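Local coordinates for flagellar hook associated protein type 3 FlgL (Legionella pneumophila subsp. pneumophila, PDB 5YTI) that probably serves as a structural component of the bacterial flagellum, as a hook-associated protein at the junction between hook and filament, at residues 67-72 with 173-178; 74-79 with 339-344; 166-171 with 353-358. One frame throughout, in Å; residues are numbered along the deposited sequence.

Interaction 1 of 3, residues 67-72 with 173-178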
loop_
_atom_site.group_PDB
_atom_site.type_symbol
_atom_site.label_atom_id
_atom_site.label_comp_id
_atom_site.label_asym_id
_atom_site.label_seq_id
_atom_site.Cartn_x
_atom_site.Cartn_y
_atom_site.Cartn_z
ATOM N N GLN A 67 -26.300 17.940 -5.306
ATOM C CA GLN A 67 -25.835 19.273 -4.853
ATOM C C GLN A 67 -24.966 19.141 -3.619
ATOM O O GLN A 67 -23.933 19.788 -3.540
ATOM C CB GLN A 67 -27.012 20.243 -4.570
ATOM C CG GLN A 67 -27.686 20.856 -5.821
ATOM C CD GLN A 67 -28.933 21.715 -5.520
ATOM O OE1 GLN A 67 -30.065 21.257 -5.714
ATOM N NE2 GLN A 67 -28.729 22.962 -5.054
ATOM N N ALA A 68 -25.368 18.293 -2.672
ATOM C CA ALA A 68 -24.644 18.137 -1.401
ATOM C C ALA A 68 -23.384 17.302 -1.553
ATOM O O ALA A 68 -22.392 17.495 -0.844
ATOM C CB ALA A 68 -25.542 17.512 -0.351
ATOM N N ALA A 69 -23.433 16.350 -2.471
ATOM C CA ALA A 69 -22.276 15.518 -2.775
ATOM C C ALA A 69 -21.201 16.340 -3.475
ATOM O O ALA A 69 -20.039 16.375 -3.063
ATOM C CB ALA A 69 -22.698 14.361 -3.658
ATOM N N ASP A 70 -21.615 17.005 -4.542
ATOM C CA ASP A 70 -20.758 17.901 -5.277
ATOM C C ASP A 70 -20.027 18.805 -4.309
ATOM O O ASP A 70 -18.866 19.089 -4.505
ATOM C CB ASP A 70 -21.590 18.723 -6.259
ATOM C CG ASP A 70 -20.805 19.172 -7.471
ATOM O OD1 ASP A 70 -19.970 20.094 -7.302
ATOM O OD2 ASP A 70 -21.068 18.636 -8.592
ATOM N N SER A 71 -20.675 19.233 -3.236
ATOM C CA SER A 71 -20.038 20.201 -2.340
ATOM C C SER A 71 -19.078 19.617 -1.327
ATOM O O SER A 71 -17.998 20.187 -1.101
ATOM C CB SER A 71 -21.084 21.036 -1.639
ATOM O OG SER A 71 -21.354 22.114 -2.496
ATOM N N ALA A 72 -19.476 18.498 -0.715
ATOM C CA ALA A 72 -18.624 17.779 0.239
ATOM C C ALA A 72 -17.331 17.334 -0.434
ATOM O O ALA A 72 -16.275 17.345 0.178
ATOM C CB ALA A 72 -19.364 16.573 0.819
ATOM N N VAL A 173 -23.121 7.252 -5.576
ATOM C CA VAL A 173 -21.786 7.893 -5.608
ATOM C C VAL A 173 -21.236 8.080 -4.178
ATOM O O VAL A 173 -21.961 8.480 -3.272
ATOM C CB VAL A 173 -21.864 9.289 -6.251
ATOM C CG1 VAL A 173 -20.562 10.059 -6.067
ATOM C CG2 VAL A 173 -22.224 9.158 -7.711
ATOM N N ALA A 174 -19.951 7.816 -3.959
ATOM C CA ALA A 174 -19.397 7.936 -2.600
ATOM C C ALA A 174 -19.078 9.391 -2.276
ATOM O O ALA A 174 -18.438 10.055 -3.077
ATOM C CB ALA A 174 -18.150 7.074 -2.455
ATOM N N VAL A 175 -19.504 9.882 -1.114
ATOM C CA VAL A 175 -19.342 11.296 -0.821
ATOM C C VAL A 175 -18.256 11.565 0.186
ATOM O O VAL A 175 -18.154 12.681 0.696
ATOM C CB VAL A 175 -20.634 11.934 -0.301
ATOM C CG1 VAL A 175 -21.764 11.686 -1.273
ATOM C CG2 VAL A 175 -20.983 11.398 1.075
ATOM N N ASN A 176 -17.448 10.558 0.484
ATOM C CA ASN A 176 -16.323 10.730 1.396
ATOM C C ASN A 176 -15.272 9.699 1.126
ATOM O O ASN A 176 -15.489 8.740 0.380
ATOM C CB ASN A 176 -16.771 10.620 2.864
ATOM C CG ASN A 176 -17.259 9.235 3.238
ATOM O OD1 ASN A 176 -18.151 8.678 2.618
ATOM N ND2 ASN A 176 -16.690 8.690 4.282
ATOM N N ASP A 177 -14.115 9.917 1.732
ATOM C CA ASP A 177 -13.085 8.891 1.819
ATOM C C ASP A 177 -12.732 8.700 3.294
ATOM O O ASP A 177 -13.193 9.469 4.148
ATOM C CB ASP A 177 -11.857 9.278 1.016
ATOM C CG ASP A 177 -12.136 9.404 -0.469
ATOM O OD1 ASP A 177 -12.564 10.497 -0.902
ATOM O OD2 ASP A 177 -11.879 8.429 -1.218
ATOM N N THR A 178 -11.942 7.673 3.606
ATOM C CA THR A 178 -11.636 7.385 5.002
ATOM C C THR A 178 -10.147 7.332 5.285
ATOM O O THR A 178 -9.350 6.940 4.440
ATOM C CB THR A 178 -12.350 6.102 5.504
ATOM O OG1 THR A 178 -11.814 4.933 4.869
ATOM C CG2 THR A 178 -13.831 6.211 5.225
#
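Ala-69 meets Val-175 where the end of a β-hairpin leans against the long N-terminal helix 49-96, part of the flagellin-like helical core. The CB of Ala-69 lies 3.7 Å from CG1 of Val-175, and CG1 of Val-175 also lies 4.1 Å from CA of Ala-69, so the valine branch rests against the helix backbone as well as on its side chain. With CG1 anti to the carbonyl carbon and beside the backbone N (chi1 -55°), Val-175 directs this branch at the helix. Both residues are buried. Leu-352 of helix 316-374 packs on Ala-69 and on Val-173, so an apolar patch joins two long helices and the hairpin. The small alanine lets the chain pass close to the helix, with the CA atoms of Ala-69 and Val-175 5.5 Å apart.

One residue on, Asp-70 turns its CB away from the hairpin and pairs with Arg-74 along its own helix. Beyond the strand, Asn-176 and Asp-177 are tied into their surroundings, the latter by a salt bridge to Arg-348. A turn after Ala-69 comes Ala-72, and here the methyl does point toward 173-178. It meets backbone rather than a side chain: the CB of Ala-72 lies 4.1 Å from the carbonyl O of Val-175.

Interaction 2 of 3, residues 74-79 with 339-344; sequences RLEEGI and LSVQSD
Glu-77 and Gln-342 reach across between two long antiparallel helices, 49-96 and 316-374, in the helical bundle that forms the core of flagellin-like proteins. The amide NE2 of Gln-342 gives a hydrogen bond to OE2 of Glu-77 at 2.9 Å, but the N-H...O angle of 127° makes it a weak one. Carboxylate and amide planes lie only 13° apart, although the two side chains as a whole cross at about a right angle. The other carboxylate oxygen, OE1 of Glu-77, lies 3.8 Å from both CB and CG of Gln-342, so the acid also rests on the aliphatic part of its partner.

Glu-77 gets there by a kink: CG is anti to the backbone N, then the chain bends at chi2 (55°) and swings the carboxylate across. Gln-342 instead stays extended beyond CG. One residue earlier, the buried Glu-76 brings OE1 to 4.5 Å from CG1 of Val-341, a looser contact. Leu-345 packs against both glutamates, and Val-84 touches Gln-342.

Farther out, the second helix borders the second subunit: Ser-340 OG bonds to Ala-291 O and Ser-343 OG to Asn-223 ND2, both of that other chain. Within the helix, Leu-339 O accepts two bonds from Ser-343, from the backbone N at 2.7 Å and from OG at 3.1 Å, the two donors approaching from opposite faces of the carbonyl plane.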
loop_
_atom_site.group_PDB
_atom_site.type_symbol
_atom_site.label_atom_id
_atom_site.label_comp_id
_atom_site.label_asym_id
_atom_site.label_seq_id
_atom_site.Cartn_x
_atom_site.Cartn_y
_atom_site.Cartn_z
ATOM N N ARG A 74 -15.821 18.699 -3.269
ATOM C CA ARG A 74 -14.954 19.833 -3.583
ATOM C C ARG A 74 -14.251 20.407 -2.330
ATOM O O ARG A 74 -13.082 20.806 -2.408
ATOM C CB ARG A 74 -15.732 20.915 -4.333
ATOM C CG ARG A 74 -15.998 20.562 -5.796
ATOM C CD ARG A 74 -16.548 21.741 -6.609
ATOM N NE ARG A 74 -17.437 21.292 -7.687
ATOM C CZ ARG A 74 -17.052 20.940 -8.913
ATOM N NH1 ARG A 74 -17.960 20.521 -9.802
ATOM N NH2 ARG A 74 -15.773 21.002 -9.259
ATOM N N LEU A 75 -14.947 20.430 -1.191
ATOM C CA LEU A 75 -14.332 20.785 0.092
ATOM C C LEU A 75 -13.173 19.816 0.392
ATOM O O LEU A 75 -12.074 20.231 0.784
ATOM C CB LEU A 75 -15.379 20.742 1.211
ATOM C CG LEU A 75 -15.292 21.778 2.332
ATOM C CD1 LEU A 75 -15.400 23.177 1.751
ATOM C CD2 LEU A 75 -16.396 21.555 3.360
ATOM N N GLU A 76 -13.431 18.527 0.170
ATOM C CA GLU A 76 -12.438 17.457 0.309
ATOM C C GLU A 76 -11.295 17.538 -0.741
ATOM O O GLU A 76 -10.173 17.188 -0.443
ATOM C CB GLU A 76 -13.136 16.089 0.240
ATOM C CG GLU A 76 -12.267 14.933 0.711
ATOM C CD GLU A 76 -12.676 13.568 0.163
ATOM O OE1 GLU A 76 -11.798 12.870 -0.384
ATOM O OE2 GLU A 76 -13.860 13.179 0.298
ATOM N N GLU A 77 -11.568 17.977 -1.967
ATOM C CA GLU A 77 -10.501 18.126 -2.942
ATOM C C GLU A 77 -9.493 19.105 -2.360
ATOM O O GLU A 77 -8.296 18.879 -2.441
ATOM C CB GLU A 77 -11.047 18.591 -4.308
ATOM C CG GLU A 77 -9.997 18.916 -5.383
ATOM C CD GLU A 77 -8.990 17.775 -5.686
ATOM O OE1 GLU A 77 -9.377 16.597 -5.844
ATOM O OE2 GLU A 77 -7.780 18.060 -5.798
ATOM N N GLY A 78 -9.983 20.159 -1.710
ATOM C CA GLY A 78 -9.133 21.267 -1.232
ATOM C C GLY A 78 -8.268 20.954 -0.024
ATOM O O GLY A 78 -7.178 21.520 0.134
ATOM N N ILE A 79 -8.773 20.064 0.832
ATOM C CA ILE A 79 -8.007 19.541 1.954
ATOM C C ILE A 79 -6.924 18.581 1.458
ATOM O O ILE A 79 -5.760 18.722 1.824
ATOM C CB ILE A 79 -8.914 18.849 2.986
ATOM C CG1 ILE A 79 -9.845 19.885 3.651
ATOM C CG2 ILE A 79 -8.081 18.102 4.025
ATOM C CD1 ILE A 79 -9.140 20.965 4.460
ATOM N N LEU A 339 -2.640 11.661 -4.832
ATOM C CA LEU A 339 -3.066 11.911 -6.194
ATOM C C LEU A 339 -4.072 10.860 -6.703
ATOM O O LEU A 339 -4.942 11.204 -7.499
ATOM C CB LEU A 339 -1.861 11.976 -7.139
ATOM C CG LEU A 339 -2.176 12.225 -8.617
ATOM C CD1 LEU A 339 -2.949 13.526 -8.844
ATOM C CD2 LEU A 339 -0.884 12.235 -9.423
ATOM N N SER A 340 -3.969 9.595 -6.279
ATOM C CA SER A 340 -4.901 8.586 -6.786
ATOM C C SER A 340 -6.230 8.774 -6.106
ATOM O O SER A 340 -7.277 8.588 -6.724
ATOM C CB SER A 340 -4.392 7.147 -6.639
ATOM O OG SER A 340 -4.455 6.658 -5.308
ATOM N N VAL A 341 -6.203 9.169 -4.839
ATOM C CA VAL A 341 -7.444 9.537 -4.166
ATOM C C VAL A 341 -8.034 10.753 -4.854
ATOM O O VAL A 341 -9.214 10.795 -5.061
ATOM C CB VAL A 341 -7.268 9.802 -2.661
ATOM C CG1 VAL A 341 -8.573 10.241 -2.041
ATOM C CG2 VAL A 341 -6.790 8.552 -1.937
ATOM N N GLN A 342 -7.223 11.722 -5.241
ATOM C CA GLN A 342 -7.735 12.874 -6.008
ATOM C C GLN A 342 -8.304 12.455 -7.343
ATOM O O GLN A 342 -9.366 12.921 -7.727
ATOM C CB GLN A 342 -6.660 13.935 -6.265
ATOM C CG GLN A 342 -6.243 14.699 -5.032
ATOM C CD GLN A 342 -5.066 15.575 -5.308
ATOM O OE1 GLN A 342 -4.028 15.106 -5.763
ATOM N NE2 GLN A 342 -5.211 16.859 -5.026
ATOM N N SER A 343 -7.597 11.596 -8.068
ATOM C CA SER A 343 -8.107 11.155 -9.366
ATOM C C SER A 343 -9.461 10.471 -9.149
ATOM O O SER A 343 -10.378 10.731 -9.904
ATOM C CB SER A 343 -7.110 10.250 -10.109
ATOM O OG SER A 343 -5.918 10.965 -10.453
ATOM N N ASP A 344 -9.586 9.642 -8.101
ATOM C CA ASP A 344 -10.847 8.948 -7.787
ATOM C C ASP A 344 -12.013 9.935 -7.582
ATOM O O ASP A 344 -13.148 9.705 -8.005
ATOM C CB ASP A 344 -10.719 8.081 -6.520
ATOM C CG ASP A 344 -11.883 7.093 -6.368
ATOM O OD1 ASP A 344 -11.912 6.116 -7.155
ATOM O OD2 ASP A 344 -12.761 7.264 -5.488
#

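Interaction 3 of 3, residues 166-171 with 353-358; sequences AVTTSL and ETAEKA
With OG1 between N and the carbonyl carbon (chi1 74°), the CG2 of Thr-168 is anti to the carbonyl carbon, beside N, and meets Ala-355. CG2 of Thr-168 lies 3.4 Å from CB of Ala-355 and 3.9 Å from its CA. Val-167, with chi1 near -60°, sends CG1 alongside its backbone N and puts CG2 between N and the carbonyl carbon; that second branch of Val-167 comes within 4.2 Å of the CB of Ala-355.

The alanine methyl is thus met by two methyl groups and by one backbone atom, since Val-167 O lies 3.7 Å from CB of Ala-355. That carbonyl does not go without a polar partner: it accepts a hydrogen bond from ND2 of Asn-359, one turn along the same helix. The contact is therefore mainly apolar, with the small Ala-355 letting the tip of the hairpin settle onto the helix surface. The tip itself is held in shape by Val-167 N, bonded to Leu-171 O at 3.2 Å as the chain reverses through Thr-169 and Ser-170.

This is the turn of the two-stranded antiparallel hairpin 164-168/171-174, consistent with the β-hairpin that packs on the long helices of the flagellin D1 domain. Leu-352 of helix 316-374 packs on Val-167, and Leu-171 touches Gln-351. Val-167 also meets Asn-65 and Arg-66 of helix 49-96, and Ala-166 O bonds to Asn-65, so the hairpin tip bridges the N-terminal and C-terminal long helices.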
loop_
_atom_site.group_PDB
_atom_site.type_symbol
_atom_site.label_atom_id
_atom_site.label_comp_id
_atom_site.label_asym_id
_atom_site.label_seq_id
_atom_site.Cartn_x
_atom_site.Cartn_y
_atom_site.Cartn_z
ATOM N N ALA A 166 -27.747 8.115 -3.525
ATOM C CA ALA A 166 -28.551 8.113 -4.738
ATOM C C ALA A 166 -28.565 9.539 -5.296
ATOM O O ALA A 166 -28.967 10.473 -4.593
ATOM C CB ALA A 166 -29.966 7.637 -4.435
ATOM N N VAL A 167 -28.080 9.699 -6.534
ATOM C CA VAL A 167 -28.095 10.982 -7.251
ATOM C C VAL A 167 -28.732 10.890 -8.652
ATOM O O VAL A 167 -28.799 11.889 -9.374
ATOM C CB VAL A 167 -26.672 11.576 -7.338
ATOM C CG1 VAL A 167 -26.123 11.820 -5.943
ATOM C CG2 VAL A 167 -25.719 10.657 -8.085
ATOM N N THR A 168 -29.147 9.672 -9.034
ATOM C CA THR A 168 -30.126 9.387 -10.106
ATOM C C THR A 168 -30.828 8.084 -9.691
ATOM O O THR A 168 -30.598 7.608 -8.574
ATOM C CB THR A 168 -29.486 9.217 -11.507
ATOM O OG1 THR A 168 -28.812 7.946 -11.597
ATOM C CG2 THR A 168 -28.522 10.374 -11.843
ATOM N N THR A 169 -31.649 7.484 -10.562
ATOM C CA THR A 169 -32.476 6.311 -10.151
ATOM C C THR A 169 -31.672 5.028 -9.921
ATOM O O THR A 169 -32.134 4.092 -9.240
ATOM C CB THR A 169 -33.595 5.970 -11.159
ATOM O OG1 THR A 169 -33.974 7.139 -11.887
ATOM C CG2 THR A 169 -34.821 5.388 -10.420
ATOM N N SER A 170 -30.476 4.992 -10.496
ATOM C CA SER A 170 -29.672 3.791 -10.480
ATOM C C SER A 170 -28.186 4.112 -10.367
ATOM O O SER A 170 -27.346 3.296 -10.745
ATOM C CB SER A 170 -29.941 3.022 -11.767
ATOM O OG SER A 170 -29.622 3.861 -12.861
ATOM N N LEU A 171 -27.857 5.292 -9.850
ATOM C CA LEU A 171 -26.453 5.623 -9.598
ATOM C C LEU A 171 -26.208 6.057 -8.156
ATOM O O LEU A 171 -26.779 7.037 -7.674
ATOM C CB LEU A 171 -25.956 6.703 -10.566
ATOM C CG LEU A 171 -24.454 6.983 -10.531
ATOM C CD1 LEU A 171 -23.695 5.709 -10.885
ATOM C CD2 LEU A 171 -24.095 8.150 -11.459
ATOM N N GLU A 353 -21.626 15.712 -12.479
ATOM C CA GLU A 353 -21.999 16.624 -13.559
ATOM C C GLU A 353 -22.750 15.818 -14.653
ATOM O O GLU A 353 -23.606 16.356 -15.353
ATOM C CB GLU A 353 -20.803 17.464 -14.090
ATOM C CG GLU A 353 -20.201 18.473 -13.081
ATOM C CD GLU A 353 -21.145 19.615 -12.605
ATOM O OE1 GLU A 353 -20.634 20.722 -12.332
ATOM O OE2 GLU A 353 -22.381 19.446 -12.458
ATOM N N THR A 354 -22.487 14.521 -14.758
ATOM C CA THR A 354 -23.357 13.641 -15.554
ATOM C C THR A 354 -24.797 13.589 -15.029
ATOM O O THR A 354 -25.750 13.714 -15.802
ATOM C CB THR A 354 -22.801 12.205 -15.617
ATOM O OG1 THR A 354 -22.294 11.976 -16.927
ATOM C CG2 THR A 354 -23.874 11.132 -15.292
ATOM N N ALA A 355 -24.946 13.385 -13.722
ATOM C CA ALA A 355 -26.252 13.254 -13.104
ATOM C C ALA A 355 -27.100 14.554 -13.140
ATOM O O ALA A 355 -28.322 14.481 -13.220
ATOM C CB ALA A 355 -26.089 12.747 -11.679
ATOM N N GLU A 356 -26.469 15.729 -13.098
ATOM C CA GLU A 356 -27.202 17.017 -13.156
ATOM C C GLU A 356 -27.935 17.201 -14.502
ATOM O O GLU A 356 -29.033 17.769 -14.526
ATOM C CB GLU A 356 -26.254 18.213 -12.861
ATOM C CG GLU A 356 -26.906 19.579 -12.620
ATOM C CD GLU A 356 -25.929 20.632 -12.078
ATOM O OE1 GLU A 356 -24.686 20.457 -12.184
ATOM O OE2 GLU A 356 -26.406 21.654 -11.539
ATOM N N LYS A 357 -27.335 16.715 -15.604
ATOM C CA LYS A 357 -27.960 16.772 -16.943
ATOM C C LYS A 357 -29.041 15.695 -17.088
ATOM O O LYS A 357 -30.045 15.904 -17.785
ATOM C CB LYS A 357 -26.928 16.627 -18.081
ATOM C CG LYS A 357 -27.533 16.632 -19.491
ATOM N N ALA A 358 -28.833 14.554 -16.427
ATOM C CA ALA A 358 -29.731 13.403 -16.541
ATOM C C ALA A 358 -30.980 13.530 -15.660
ATOM O O ALA A 358 -32.004 12.911 -15.945
ATOM C CB ALA A 358 -28.989 12.126 -16.196
#

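The three contacts lie on one side of the chain's centre along the two long helices. Interactions 1 and 2 share helix 49-96, with about 11 Å between centres; interactions 2 and 3 share helix 316-374 at about 20 Å between centres; interactions 1 and 3, with about 13 Å between centres, use the adjacent strands of one hairpin. Along the chain each pair crosses, as N-terminal helix comes first, hairpin next and C-terminal helix last. Val-173 packs on Val-167, joining 1 with 3, and Asp-177 packs on Val-341, joining 1 with 2. The hairpin is thus packed against both long helices.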